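Side-chain contacts in AvrA (PDB 6BE0), which probably transfers acetyl groups from acetyl-CoA to serine and threonine residues of target proteins, as a YopJ-family bacterial effector, and binds inositol hexakisphosphate and coenzyme A: residues G187-A192 with H239-Q244; Y269-N274 with S285-K290; R157-L162 with C170-V175. All coordinates share one frame; numbering follows the deposited sequence.

Contact 1 of 3, residues G187-A192 with H239-Q244. With COA (coenzyme A), chain C; IHP (inositol hexakisphosphate), chain B.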
loop_
_atom_site.group_PDB
_atom_site.type_symbol
_atom_site.label_atom_id
_atom_site.label_comp_id
_atom_site.label_asym_id
_atom_site.label_seq_id
_atom_site.Cartn_x
_atom_site.Cartn_y
_atom_site.Cartn_z
ATOM N N GLY A 187 0.710 -6.130 4.390
ATOM C CA GLY A 187 2.005 -5.510 4.600
ATOM C C GLY A 187 2.787 -5.277 3.319
ATOM O O GLY A 187 3.363 -4.210 3.124
ATOM N N ILE A 188 2.807 -6.274 2.441
ATOM C CA ILE A 188 3.569 -6.182 1.199
ATOM C C ILE A 188 2.984 -5.117 0.276
ATOM O O ILE A 188 3.720 -4.313 -0.295
ATOM C CB ILE A 188 3.609 -7.532 0.447
ATOM C CG1 ILE A 188 4.066 -8.660 1.377
ATOM C CG2 ILE A 188 4.527 -7.443 -0.775
ATOM C CD1 ILE A 188 5.434 -8.439 2.003
ATOM N N PHE A 189 1.662 -5.120 0.133
ATOM C CA PHE A 189 0.982 -4.129 -0.692
ATOM C C PHE A 189 1.264 -2.717 -0.191
ATOM O O PHE A 189 1.574 -1.824 -0.976
ATOM C CB PHE A 189 -0.527 -4.384 -0.713
ATOM C CG PHE A 189 -0.971 -5.320 -1.802
ATOM C CD1 PHE A 189 -1.290 -4.835 -3.059
ATOM C CD2 PHE A 189 -1.074 -6.682 -1.569
ATOM C CE1 PHE A 189 -1.700 -5.691 -4.064
ATOM C CE2 PHE A 189 -1.481 -7.542 -2.571
ATOM C CZ PHE A 189 -1.795 -7.045 -3.820
ATOM N N SER A 190 1.167 -2.520 1.120
ATOM C CA SER A 190 1.346 -1.195 1.700
ATOM C C SER A 190 2.793 -0.721 1.566
ATOM O O SER A 190 3.052 0.459 1.319
ATOM C CB SER A 190 0.924 -1.197 3.171
ATOM O OG SER A 190 -0.468 -1.429 3.305
ATOM N N LEU A 191 3.732 -1.646 1.731
ATOM C CA LEU A 191 5.147 -1.323 1.605
ATOM C C LEU A 191 5.484 -0.926 0.175
ATOM O O LEU A 191 6.217 0.034 -0.056
ATOM C CB LEU A 191 6.009 -2.511 2.038
ATOM C CG LEU A 191 7.526 -2.327 1.942
ATOM C CD1 LEU A 191 7.999 -1.136 2.764
ATOM C CD2 LEU A 191 8.229 -3.598 2.389
ATOM N N ALA A 192 4.946 -1.670 -0.783
ATOM C CA ALA A 192 5.180 -1.391 -2.195
ATOM C C ALA A 192 4.567 -0.053 -2.590
ATOM O O ALA A 192 5.219 0.775 -3.229
ATOM C CB ALA A 192 4.615 -2.509 -3.057
ATOM N N HIS A 239 0.604 -5.179 -8.834
ATOM C CA HIS A 239 0.362 -6.383 -8.040
ATOM C C HIS A 239 -1.121 -6.722 -7.926
ATOM O O HIS A 239 -1.504 -7.540 -7.090
ATOM C CB HIS A 239 0.952 -6.221 -6.636
ATOM C CG HIS A 239 2.433 -6.008 -6.623
ATOM N ND1 HIS A 239 3.330 -7.000 -6.956
ATOM C CD2 HIS A 239 3.175 -4.917 -6.315
ATOM C CE1 HIS A 239 4.560 -6.532 -6.856
ATOM N NE2 HIS A 239 4.495 -5.270 -6.469
ATOM N N THR A 240 -1.950 -6.095 -8.758
ATOM C CA THR A 240 -3.390 -6.344 -8.734
ATOM C C THR A 240 -3.686 -7.832 -8.846
ATOM O O THR A 240 -3.205 -8.507 -9.756
ATOM C CB THR A 240 -4.121 -5.607 -9.872
ATOM O OG1 THR A 240 -3.817 -4.210 -9.814
ATOM C CG2 THR A 240 -5.630 -5.796 -9.756
ATOM N N GLN A 241 -4.482 -8.332 -7.907
ATOM C CA GLN A 241 -4.822 -9.746 -7.848
ATOM C C GLN A 241 -6.210 -9.987 -8.431
ATOM O O GLN A 241 -7.156 -10.284 -7.708
ATOM C CB GLN A 241 -4.744 -10.244 -6.403
ATOM C CG GLN A 241 -3.323 -10.266 -5.857
ATOM C CD GLN A 241 -3.258 -10.501 -4.362
ATOM O OE1 GLN A 241 -4.153 -10.102 -3.617
ATOM N NE2 GLN A 241 -2.191 -11.150 -3.913
ATOM N N GLY A 242 -6.320 -9.854 -9.748
ATOM C CA GLY A 242 -7.588 -10.033 -10.430
ATOM C C GLY A 242 -7.568 -9.441 -11.826
ATOM O O GLY A 242 -7.381 -8.236 -11.997
ATOM N N ALA A 243 -7.759 -10.294 -12.828
ATOM C CA ALA A 243 -7.768 -9.858 -14.219
ATOM C C ALA A 243 -8.922 -8.894 -14.478
ATOM O O ALA A 243 -8.769 -7.906 -15.199
ATOM C CB ALA A 243 -7.859 -11.057 -15.148
ATOM N N GLN A 244 -10.076 -9.187 -13.888
ATOM C CA GLN A 244 -11.246 -8.329 -14.024
ATOM C C GLN A 244 -10.962 -6.950 -13.443
ATOM O O GLN A 244 -11.357 -5.934 -14.013
ATOM C CB GLN A 244 -12.458 -8.955 -13.330
ATOM C CG GLN A 244 -13.732 -8.122 -13.420
ATOM C CD GLN A 244 -14.198 -7.916 -14.850
ATOM O OE1 GLN A 244 -14.114 -8.823 -15.679
ATOM N NE2 GLN A 244 -14.688 -6.717 -15.146
HETATM N N1A COA C . -5.142 -14.779 -4.599
HETATM C C2A COA C . -5.219 -14.195 -5.833
HETATM N N3A COA C . -6.427 -13.793 -6.328
HETATM C C4A COA C . -7.571 -13.971 -5.596
HETATM C C5A COA C . -7.503 -14.545 -4.375
HETATM C C6A COA C . -6.268 -14.950 -3.880
HETATM N N6A COA C . -5.566 -15.553 -2.793
HETATM N N7A COA C . -8.764 -14.602 -3.860
HETATM C C8A COA C . -9.611 -14.059 -4.771
HETATM N N9A COA C . -8.885 -13.670 -5.843
HETATM C C1B COA C . -9.347 -13.047 -7.039
HETATM C C2B COA C . -9.322 -13.889 -8.048
HETATM O O2B COA C . -8.110 -13.707 -8.829
HETATM C C3B COA C . -10.631 -13.529 -8.935
HETATM O O3B COA C . -10.406 -12.356 -9.717
HETATM P P3B COA C . -10.442 -12.464 -11.325
HETATM O O7A COA C . -9.221 -13.211 -11.812
HETATM O O8A COA C . -11.688 -13.196 -11.759
HETATM O O9A COA C . -10.449 -11.074 -11.925
HETATM C C4B COA C . -11.604 -13.300 -8.022
HETATM O O4B COA C . -10.875 -12.633 -6.862
HETATM C C5B COA C . -12.236 -14.611 -7.576
HETATM O O5B COA C . -13.084 -14.384 -6.456
HETATM P P1A COA C . -14.669 -14.521 -6.633
HETATM O O1A COA C . -15.065 -14.220 -8.070
HETATM O O2A COA C . -15.091 -15.934 -6.266
HETATM O O3A COA C . -15.391 -13.496 -5.664
HETATM C C1 IHP B . 11.405 -1.274 -9.116
HETATM C C2 IHP B . 10.406 -1.874 -8.135
HETATM C C3 IHP B . 9.718 -3.092 -8.728
HETATM C C4 IHP B . 10.736 -4.104 -9.210
HETATM C C5 IHP B . 11.554 -3.475 -10.322
HETATM C C6 IHP B . 12.333 -2.281 -9.792
HETATM O O11 IHP B . 12.163 -0.292 -8.431
HETATM P P1 IHP B . 11.798 1.242 -8.674
HETATM O O21 IHP B . 11.902 1.995 -7.366
HETATM O O31 IHP B . 10.385 1.383 -9.198
HETATM O O41 IHP B . 12.766 1.827 -9.667
HETATM O O12 IHP B . 11.067 -2.215 -6.896
HETATM P P2 IHP B . 10.658 -1.482 -5.553
HETATM O O22 IHP B . 10.702 0.017 -5.728
HETATM O O32 IHP B . 9.258 -1.870 -5.139
HETATM O O42 IHP B . 11.624 -1.871 -4.456
HETATM O O13 IHP B . 8.841 -3.673 -7.761
HETATM P P3 IHP B . 7.266 -3.579 -7.982
HETATM O O23 IHP B . 6.581 -3.339 -6.660
HETATM O O33 IHP B . 6.916 -2.453 -8.926
HETATM O O43 IHP B . 6.762 -4.877 -8.557
HETATM O O14 IHP B . 10.090 -5.327 -9.614
HETATM P P4 IHP B . 9.186 -5.485 -10.940
HETATM O O24 IHP B . 7.928 -6.249 -10.596
HETATM O O34 IHP B . 8.796 -4.146 -11.524
HETATM O O44 IHP B . 9.937 -6.281 -11.973
HETATM O O15 IHP B . 12.447 -4.416 -10.921
HETATM P P5 IHP B . 12.805 -4.257 -12.456
HETATM O O25 IHP B . 12.430 -2.871 -12.937
HETATM O O35 IHP B . 14.286 -4.470 -12.641
HETATM O O45 IHP B . 12.057 -5.274 -13.283
HETATM O O16 IHP B . 13.354 -2.714 -8.895
HETATM P P6 IHP B . 14.816 -2.197 -9.097
HETATM O O26 IHP B . 15.761 -2.997 -8.238
HETATM O O36 IHP B . 15.218 -2.339 -10.543
HETATM O O46 IHP B . 14.917 -0.746 -8.695
#

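Contact 2 of 3, residues Y269-N274 with S285-K290. With IHP (inositol hexakisphosphate), chain B.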
loop_
_atom_site.group_PDB
_atom_site.type_symbol
_atom_site.label_atom_id
_atom_site.label_comp_id
_atom_site.label_asym_id
_atom_site.label_seq_id
_atom_site.Cartn_x
_atom_site.Cartn_y
_atom_site.Cartn_z
ATOM N N TYR A 269 -0.420 -5.771 -18.433
ATOM C CA TYR A 269 -1.038 -7.066 -18.692
ATOM C C TYR A 269 0.001 -8.174 -18.822
ATOM O O TYR A 269 -0.172 -9.263 -18.276
ATOM C CB TYR A 269 -1.882 -7.012 -19.969
ATOM C CG TYR A 269 -3.283 -6.457 -19.804
ATOM C CD1 TYR A 269 -3.969 -6.564 -18.600
ATOM C CD2 TYR A 269 -3.926 -5.839 -20.868
ATOM C CE1 TYR A 269 -5.245 -6.065 -18.459
ATOM C CE2 TYR A 269 -5.203 -5.337 -20.734
ATOM C CZ TYR A 269 -5.857 -5.454 -19.529
ATOM O OH TYR A 269 -7.129 -4.958 -19.392
ATOM N N GLU A 270 1.074 -7.897 -19.557
ATOM C CA GLU A 270 2.125 -8.886 -19.763
ATOM C C GLU A 270 2.756 -9.286 -18.435
ATOM O O GLU A 270 3.100 -10.449 -18.229
ATOM C CB GLU A 270 3.193 -8.347 -20.718
ATOM C CG GLU A 270 2.773 -8.346 -22.181
ATOM C CD GLU A 270 3.890 -7.915 -23.111
ATOM O OE1 GLU A 270 4.826 -7.233 -22.643
ATOM O OE2 GLU A 270 3.833 -8.262 -24.311
ATOM N N ARG A 271 2.899 -8.320 -17.533
ATOM C CA ARG A 271 3.465 -8.596 -16.220
ATOM C C ARG A 271 2.505 -9.415 -15.361
ATOM O O ARG A 271 2.929 -10.310 -14.630
ATOM C CB ARG A 271 3.823 -7.300 -15.490
ATOM C CG ARG A 271 3.977 -7.512 -13.998
ATOM C CD ARG A 271 4.696 -6.385 -13.286
ATOM N NE ARG A 271 4.587 -6.566 -11.841
ATOM C CZ ARG A 271 5.202 -7.525 -11.156
ATOM N NH1 ARG A 271 5.988 -8.397 -11.774
ATOM N NH2 ARG A 271 5.030 -7.615 -9.848
ATOM N N PHE A 272 1.216 -9.092 -15.438
ATOM C CA PHE A 272 0.203 -9.804 -14.666
ATOM C C PHE A 272 0.242 -11.296 -14.966
ATOM O O PHE A 272 0.133 -12.123 -14.063
ATOM C CB PHE A 272 -1.194 -9.252 -14.962
ATOM C CG PHE A 272 -2.306 -10.074 -14.371
ATOM C CD1 PHE A 272 -2.650 -9.944 -13.036
ATOM C CD2 PHE A 272 -3.009 -10.979 -15.152
ATOM C CE1 PHE A 272 -3.673 -10.700 -12.491
ATOM C CE2 PHE A 272 -4.032 -11.736 -14.613
ATOM C CZ PHE A 272 -4.363 -11.596 -13.281
ATOM N N ASP A 273 0.405 -11.631 -16.242
ATOM C CA ASP A 273 0.459 -13.022 -16.670
ATOM C C ASP A 273 1.772 -13.690 -16.264
ATOM O O ASP A 273 1.790 -14.872 -15.923
ATOM C CB ASP A 273 0.274 -13.119 -18.187
ATOM C CG ASP A 273 -1.153 -12.832 -18.626
ATOM O OD1 ASP A 273 -2.061 -12.828 -17.766
ATOM O OD2 ASP A 273 -1.371 -12.624 -19.838
ATOM N N ASN A 274 2.866 -12.935 -16.298
ATOM C CA ASN A 274 4.180 -13.483 -15.968
ATOM C C ASN A 274 4.376 -13.713 -14.470
ATOM O O ASN A 274 5.435 -14.173 -14.041
ATOM C CB ASN A 274 5.284 -12.560 -16.487
ATOM C CG ASN A 274 5.400 -12.579 -18.000
ATOM O OD1 ASN A 274 4.908 -13.491 -18.665
ATOM N ND2 ASN A 274 6.068 -11.573 -18.551
ATOM N N SER A 285 -2.835 -14.739 -9.013
ATOM C CA SER A 285 -1.587 -13.985 -9.035
ATOM C C SER A 285 -0.790 -14.213 -7.757
ATOM O O SER A 285 -1.315 -14.057 -6.653
ATOM C CB SER A 285 -1.863 -12.490 -9.212
ATOM O OG SER A 285 -0.668 -11.738 -9.083
ATOM N N ILE A 286 0.475 -14.587 -7.919
ATOM C CA ILE A 286 1.398 -14.713 -6.796
ATOM C C ILE A 286 2.414 -13.577 -6.830
ATOM O O ILE A 286 3.531 -13.718 -6.337
ATOM C CB ILE A 286 2.139 -16.068 -6.812
ATOM C CG1 ILE A 286 2.962 -16.224 -8.098
ATOM C CG2 ILE A 286 1.144 -17.211 -6.674
ATOM C CD1 ILE A 286 3.948 -17.371 -8.053
ATOM N N SER A 287 2.021 -12.452 -7.422
ATOM C CA SER A 287 2.928 -11.321 -7.591
ATOM C C SER A 287 3.368 -10.772 -6.237
ATOM O O SER A 287 4.562 -10.606 -5.981
ATOM C CB SER A 287 2.266 -10.216 -8.416
ATOM O OG SER A 287 3.220 -9.254 -8.830
ATOM N N ALA A 288 2.397 -10.495 -5.373
ATOM C CA ALA A 288 2.681 -9.974 -4.042
ATOM C C ALA A 288 3.507 -10.963 -3.227
ATOM O O ALA A 288 4.405 -10.566 -2.485
ATOM C CB ALA A 288 1.387 -9.644 -3.314
ATOM N N HIS A 289 3.206 -12.251 -3.366
ATOM C CA HIS A 289 3.949 -13.283 -2.651
ATOM C C HIS A 289 5.397 -13.334 -3.127
ATOM O O HIS A 289 6.310 -13.572 -2.336
ATOM C CB HIS A 289 3.283 -14.648 -2.827
ATOM C CG HIS A 289 2.015 -14.805 -2.049
ATOM N ND1 HIS A 289 0.819 -14.250 -2.451
ATOM C CD2 HIS A 289 1.758 -15.448 -0.885
ATOM C CE1 HIS A 289 -0.121 -14.550 -1.571
ATOM N NE2 HIS A 289 0.423 -15.274 -0.611
ATOM N N LYS A 290 5.604 -13.106 -4.419
ATOM C CA LYS A 290 6.951 -13.041 -4.971
ATOM C C LYS A 290 7.654 -11.771 -4.504
ATOM O O LYS A 290 8.867 -11.771 -4.295
ATOM C CB LYS A 290 6.919 -13.100 -6.501
ATOM C CG LYS A 290 6.579 -14.480 -7.056
ATOM C CD LYS A 290 6.309 -14.455 -8.555
ATOM C CE LYS A 290 7.575 -14.195 -9.360
ATOM N NZ LYS A 290 7.309 -14.206 -10.828
HETATM C C1 IHP B . 11.405 -1.274 -9.116
HETATM C C2 IHP B . 10.406 -1.874 -8.135
HETATM C C3 IHP B . 9.718 -3.092 -8.728
HETATM C C4 IHP B . 10.736 -4.104 -9.210
HETATM C C5 IHP B . 11.554 -3.475 -10.322
HETATM C C6 IHP B . 12.333 -2.281 -9.792
HETATM O O11 IHP B . 12.163 -0.292 -8.431
HETATM P P1 IHP B . 11.798 1.242 -8.674
HETATM O O21 IHP B . 11.902 1.995 -7.366
HETATM O O31 IHP B . 10.385 1.383 -9.198
HETATM O O41 IHP B . 12.766 1.827 -9.667
HETATM O O12 IHP B . 11.067 -2.215 -6.896
HETATM P P2 IHP B . 10.658 -1.482 -5.553
HETATM O O22 IHP B . 10.702 0.017 -5.728
HETATM O O32 IHP B . 9.258 -1.870 -5.139
HETATM O O42 IHP B . 11.624 -1.871 -4.456
HETATM O O13 IHP B . 8.841 -3.673 -7.761
HETATM P P3 IHP B . 7.266 -3.579 -7.982
HETATM O O23 IHP B . 6.581 -3.339 -6.660
HETATM O O33 IHP B . 6.916 -2.453 -8.926
HETATM O O43 IHP B . 6.762 -4.877 -8.557
HETATM O O14 IHP B . 10.090 -5.327 -9.614
HETATM P P4 IHP B . 9.186 -5.485 -10.940
HETATM O O24 IHP B . 7.928 -6.249 -10.596
HETATM O O34 IHP B . 8.796 -4.146 -11.524
HETATM O O44 IHP B . 9.937 -6.281 -11.973
HETATM O O15 IHP B . 12.447 -4.416 -10.921
HETATM P P5 IHP B . 12.805 -4.257 -12.456
HETATM O O25 IHP B . 12.430 -2.871 -12.937
HETATM O O35 IHP B . 14.286 -4.470 -12.641
HETATM O O45 IHP B . 12.057 -5.274 -13.283
HETATM O O16 IHP B . 13.354 -2.714 -8.895
HETATM P P6 IHP B . 14.816 -2.197 -9.097
HETATM O O26 IHP B . 15.761 -2.997 -8.238
HETATM O O36 IHP B . 15.218 -2.339 -10.543
HETATM O O46 IHP B . 14.917 -0.746 -8.695
HETATM O O HOH W 1 6.379 -9.336 -7.511
#

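Contact 3 of 3, residues R157-L162 with C170-V175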
loop_
_atom_site.group_PDB
_atom_site.type_symbol
_atom_site.label_atom_id
_atom_site.label_comp_id
_atom_site.label_asym_id
_atom_site.label_seq_id
_atom_site.Cartn_x
_atom_site.Cartn_y
_atom_site.Cartn_z
ATOM N N ARG A 157 -13.798 6.576 12.047
ATOM C CA ARG A 157 -13.017 6.320 13.251
ATOM C C ARG A 157 -11.643 6.967 13.137
ATOM O O ARG A 157 -11.161 7.602 14.076
ATOM C CB ARG A 157 -12.862 4.819 13.493
ATOM C CG ARG A 157 -12.203 4.479 14.822
ATOM C CD ARG A 157 -11.886 2.996 14.932
ATOM N NE ARG A 157 -13.072 2.163 14.758
ATOM C CZ ARG A 157 -13.052 0.835 14.698
ATOM N NH1 ARG A 157 -11.900 0.180 14.797
ATOM N NH2 ARG A 157 -14.184 0.160 14.537
ATOM N N THR A 158 -11.019 6.798 11.975
ATOM C CA THR A 158 -9.679 7.314 11.738
ATOM C C THR A 158 -9.703 8.830 11.585
ATOM O O THR A 158 -8.801 9.520 12.056
ATOM C CB THR A 158 -9.050 6.681 10.482
ATOM O OG1 THR A 158 -9.136 5.254 10.574
ATOM C CG2 THR A 158 -7.590 7.094 10.335
ATOM N N LYS A 159 -10.737 9.343 10.924
ATOM C CA LYS A 159 -10.901 10.784 10.759
ATOM C C LYS A 159 -11.001 11.472 12.115
ATOM O O LYS A 159 -10.362 12.497 12.347
ATOM C CB LYS A 159 -12.144 11.098 9.921
ATOM C CG LYS A 159 -12.442 12.588 9.806
ATOM C CD LYS A 159 -13.504 12.880 8.757
ATOM C CE LYS A 159 -13.746 14.379 8.628
ATOM N NZ LYS A 159 -14.549 14.726 7.422
ATOM N N ALA A 160 -11.803 10.899 13.006
ATOM C CA ALA A 160 -12.022 11.478 14.327
ATOM C C ALA A 160 -10.760 11.402 15.180
ATOM O O ALA A 160 -10.475 12.311 15.960
ATOM C CB ALA A 160 -13.172 10.775 15.028
ATOM N N ALA A 161 -10.011 10.314 15.030
ATOM C CA ALA A 161 -8.762 10.138 15.760
ATOM C C ALA A 161 -7.792 11.259 15.415
ATOM O O ALA A 161 -7.084 11.776 16.281
ATOM C CB ALA A 161 -8.143 8.787 15.444
ATOM N N LEU A 162 -7.777 11.634 14.140
ATOM C CA LEU A 162 -6.891 12.681 13.655
ATOM C C LEU A 162 -7.378 14.062 14.093
ATOM O O LEU A 162 -6.575 14.932 14.428
ATOM C CB LEU A 162 -6.781 12.614 12.132
ATOM C CG LEU A 162 -5.766 13.550 11.471
ATOM C CD1 LEU A 162 -4.356 13.272 11.969
ATOM C CD2 LEU A 162 -5.835 13.415 9.959
ATOM N N CYS A 170 -6.358 20.652 8.327
ATOM C CA CYS A 170 -5.957 19.272 8.075
ATOM C C CYS A 170 -7.125 18.487 7.487
ATOM O O CYS A 170 -8.198 18.416 8.089
ATOM C CB CYS A 170 -5.469 18.619 9.370
ATOM S SG CYS A 170 -4.843 16.939 9.178
ATOM N N TYR A 171 -6.909 17.903 6.310
ATOM C CA TYR A 171 -7.966 17.202 5.587
ATOM C C TYR A 171 -7.625 15.728 5.394
ATOM O O TYR A 171 -6.519 15.387 4.970
ATOM C CB TYR A 171 -8.208 17.874 4.234
ATOM C CG TYR A 171 -8.591 19.330 4.355
ATOM C CD1 TYR A 171 -7.621 20.324 4.364
ATOM C CD2 TYR A 171 -9.919 19.712 4.470
ATOM C CE1 TYR A 171 -7.967 21.657 4.478
ATOM C CE2 TYR A 171 -10.273 21.042 4.586
ATOM C CZ TYR A 171 -9.294 22.010 4.589
ATOM O OH TYR A 171 -9.640 23.338 4.703
ATOM N N PHE A 172 -8.589 14.864 5.707
ATOM C CA PHE A 172 -8.384 13.421 5.669
ATOM C C PHE A 172 -9.308 12.734 4.667
ATOM O O PHE A 172 -10.459 13.134 4.479
ATOM C CB PHE A 172 -8.595 12.820 7.060
ATOM C CG PHE A 172 -8.630 11.317 7.071
ATOM C CD1 PHE A 172 -9.838 10.640 7.073
ATOM C CD2 PHE A 172 -7.455 10.581 7.071
ATOM C CE1 PHE A 172 -9.873 9.258 7.081
ATOM C CE2 PHE A 172 -7.485 9.201 7.078
ATOM C CZ PHE A 172 -8.696 8.538 7.083
ATOM N N ALA A 173 -8.787 11.689 4.029
ATOM C CA ALA A 173 -9.562 10.881 3.100
ATOM C C ALA A 173 -9.070 9.440 3.121
ATOM O O ALA A 173 -7.884 9.182 3.308
ATOM C CB ALA A 173 -9.473 11.453 1.693
ATOM N N MET A 174 -9.995 8.505 2.939
ATOM C CA MET A 174 -9.662 7.090 2.873
ATOM C C MET A 174 -9.986 6.575 1.477
ATOM O O MET A 174 -11.057 6.857 0.942
ATOM C CB MET A 174 -10.425 6.311 3.944
ATOM C CG MET A 174 -10.226 4.809 3.897
ATOM S SD MET A 174 -10.993 4.005 5.314
ATOM C CE MET A 174 -11.612 2.505 4.560
ATOM N N VAL A 175 -9.052 5.835 0.890
ATOM C CA VAL A 175 -9.185 5.375 -0.488
ATOM C C VAL A 175 -9.210 3.852 -0.573
ATOM O O VAL A 175 -8.297 3.172 -0.105
ATOM C CB VAL A 175 -8.039 5.914 -1.368
ATOM C CG1 VAL A 175 -8.162 5.396 -2.799
ATOM C CG2 VAL A 175 -8.040 7.434 -1.356
#

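Contact 1 of 3, residues G187-A192 with H239-Q244
The ring of F189, on helix 186-199, meets H239 and Q241 of the loop leading into helix 243-252 in a buried contact, between two ligand sites, in which an aromatic edge meets a backbone carbonyl and a side-chain amide. F189 CZ comes to 3.3 Å from the backbone O of H239, which lies near the ring plane; the slightly positive C-H edge probably suits an oxygen better than the ring face would. F189 CE1 rests 3.7 Å from H239 CB, the two side chains running past each other in opposite directions. Further along the loop the amide of Q241 reaches the same edge, with F189 CZ 3.8 Å from Q241 CD and the ring and amide planes 71° apart. A flat, wide phenylalanine suits this place because one edge can serve two loop residues. Q241 OE1 accepts from the backbone N of R181 and of S182, which holds the amide in place where Q241 lines the coenzyme A pocket.

In this YopJ acetyltransferase, whose family belongs to the CA clan of papain-like peptidases, the loop runs on to a helix N-terminus that receives a phosphate. G242 is the N-cap; just beyond it Q244 N donates to O9A of the coenzyme A 3'-phosphate at 2.7 Å, and A243 N makes a weak bond to O7A of the same group. The positive end of the helix dipole would favour that anion.

H239 turns its ring the other way. With CG anti to its own carbonyl carbon (chi1 -61°), the imidazole passes A192, whose CB, small enough to let the ring by, lies 4.3 Å from H239 CD2. ND1 is hydrogen-bonded to S287 OG, and NE2 donates in the ring plane to O23 of inositol hexakisphosphate at 2.8 Å (N-H...O 159°); a partner on each nitrogen fixes the ring's rotation.

Contact 2 of 3, residues Y269-N274 with S285-K290
R271 stretches from helix 268-273 toward S287, the first residue of helix 287-300, and its guanidinium lies flat beneath a phosphate of inositol hexakisphosphate. Phosphate oxygen O24 sits over the centre of one face, 3.0 Å above the plane, and is 3.1 Å from R271 CZ, so the charge is met from above instead of by N-H groups pointing at it. The edge of the same group has a different partner: R271 NH2 donates in plane to a water at 3.2 Å, and that water gives a hydrogen bond to the backbone O of S287, 2.7 Å away. R271 NH2 also lies very near S287 OG, but the angle is poor for a bond, and the hydroxyl is already engaged by H239. The arginine chain runs extended from CG to NE, and its final turn, chi4 70°, sets the guanidinium plane across the chain. Arginine suits the place because its length carries a broad flat cation to the phosphate.

The two helices flank a short antiparallel two-stranded sheet, strands 276-278 and 283-285, so chain segments only eleven residues apart fold back on each other. At the end of that sheet S285, which also lines the coenzyme A pocket, makes an ST turn: its OG accepts from S287 N at 3.2 Å with an N-H...O angle of 159°, tying the strand end to the start of the helix. A serine can do this while its methylene faces the neighbouring helix, where S285 CB is 4.2 Å from F272 CE1. This is loose apolar contact, and F272 also packs on A243 and L246 of helix 243-252. At the outer side of the contact, K290 NZ stays a long 3.7 Å from the backbone O of N274; the ammonium is hydrogen-bonded instead to N275 OD1, while the N274 side chain leads away to E266.

Contact 3 of 3, residues R157-L162 with C170-V175
F172 fills the snug part of this contact, its ring lying between strand 170-176 and helix 151-164. T158 meets its far end at about a right angle, T158 CG2 lying 3.7 Å from F172 CZ. That methyl is available because it stands anti to the backbone N, leaving OG1 (chi1 -52°) to bond back to L154 O within the helix, a common way for threonine to bury its hydroxyl. K159 CB comes within 3.7 Å of F172 CD1. Beside the ring, L162 CD2 touches C170 SG at 3.7 Å and F172 CB at 4.0 Å; the branched leucine also reaches V98 and I101 of helix 94-106. Cysteine, small and apolar enough to lie against the leucine methyl, suits the start of the strand.

The other side is looser. Beyond its CB, K159 runs extended and away from the strand toward solvent, which suits a lysine whose methylene base packs while its charge stays out. No polar bond ties the two segments. Their axes approach to 8.8 Å and run nearly antiparallel, at 160°, as expected where a helix packs on the sheet in the beta-alpha-beta crossover made by strand 136-143, helix 151-164 and strand 170-176.

Contact 3 comes first along the chain and is followed by contact 1 and then contact 2. Contacts 1 and 2 are neighbours, their centres about 9 Å apart, and they touch directly, the backbone O of T240 lying 3.5 Å from F272 CE1; both border inositol hexakisphosphate and coenzyme A, so neighbouring residues of the same loop and helix starts serve both ligands. Contact 3 stands apart at the edge strand of the five-stranded mixed sheet, its centre about 23 Å from that of contact 1 and about 32 Å from that of contact 2, which lies on the opposite side of the chain's centre. Strand 170-176 is followed in the chain by helix 186-199, which leads from this sheet layer to the ligand-binding region.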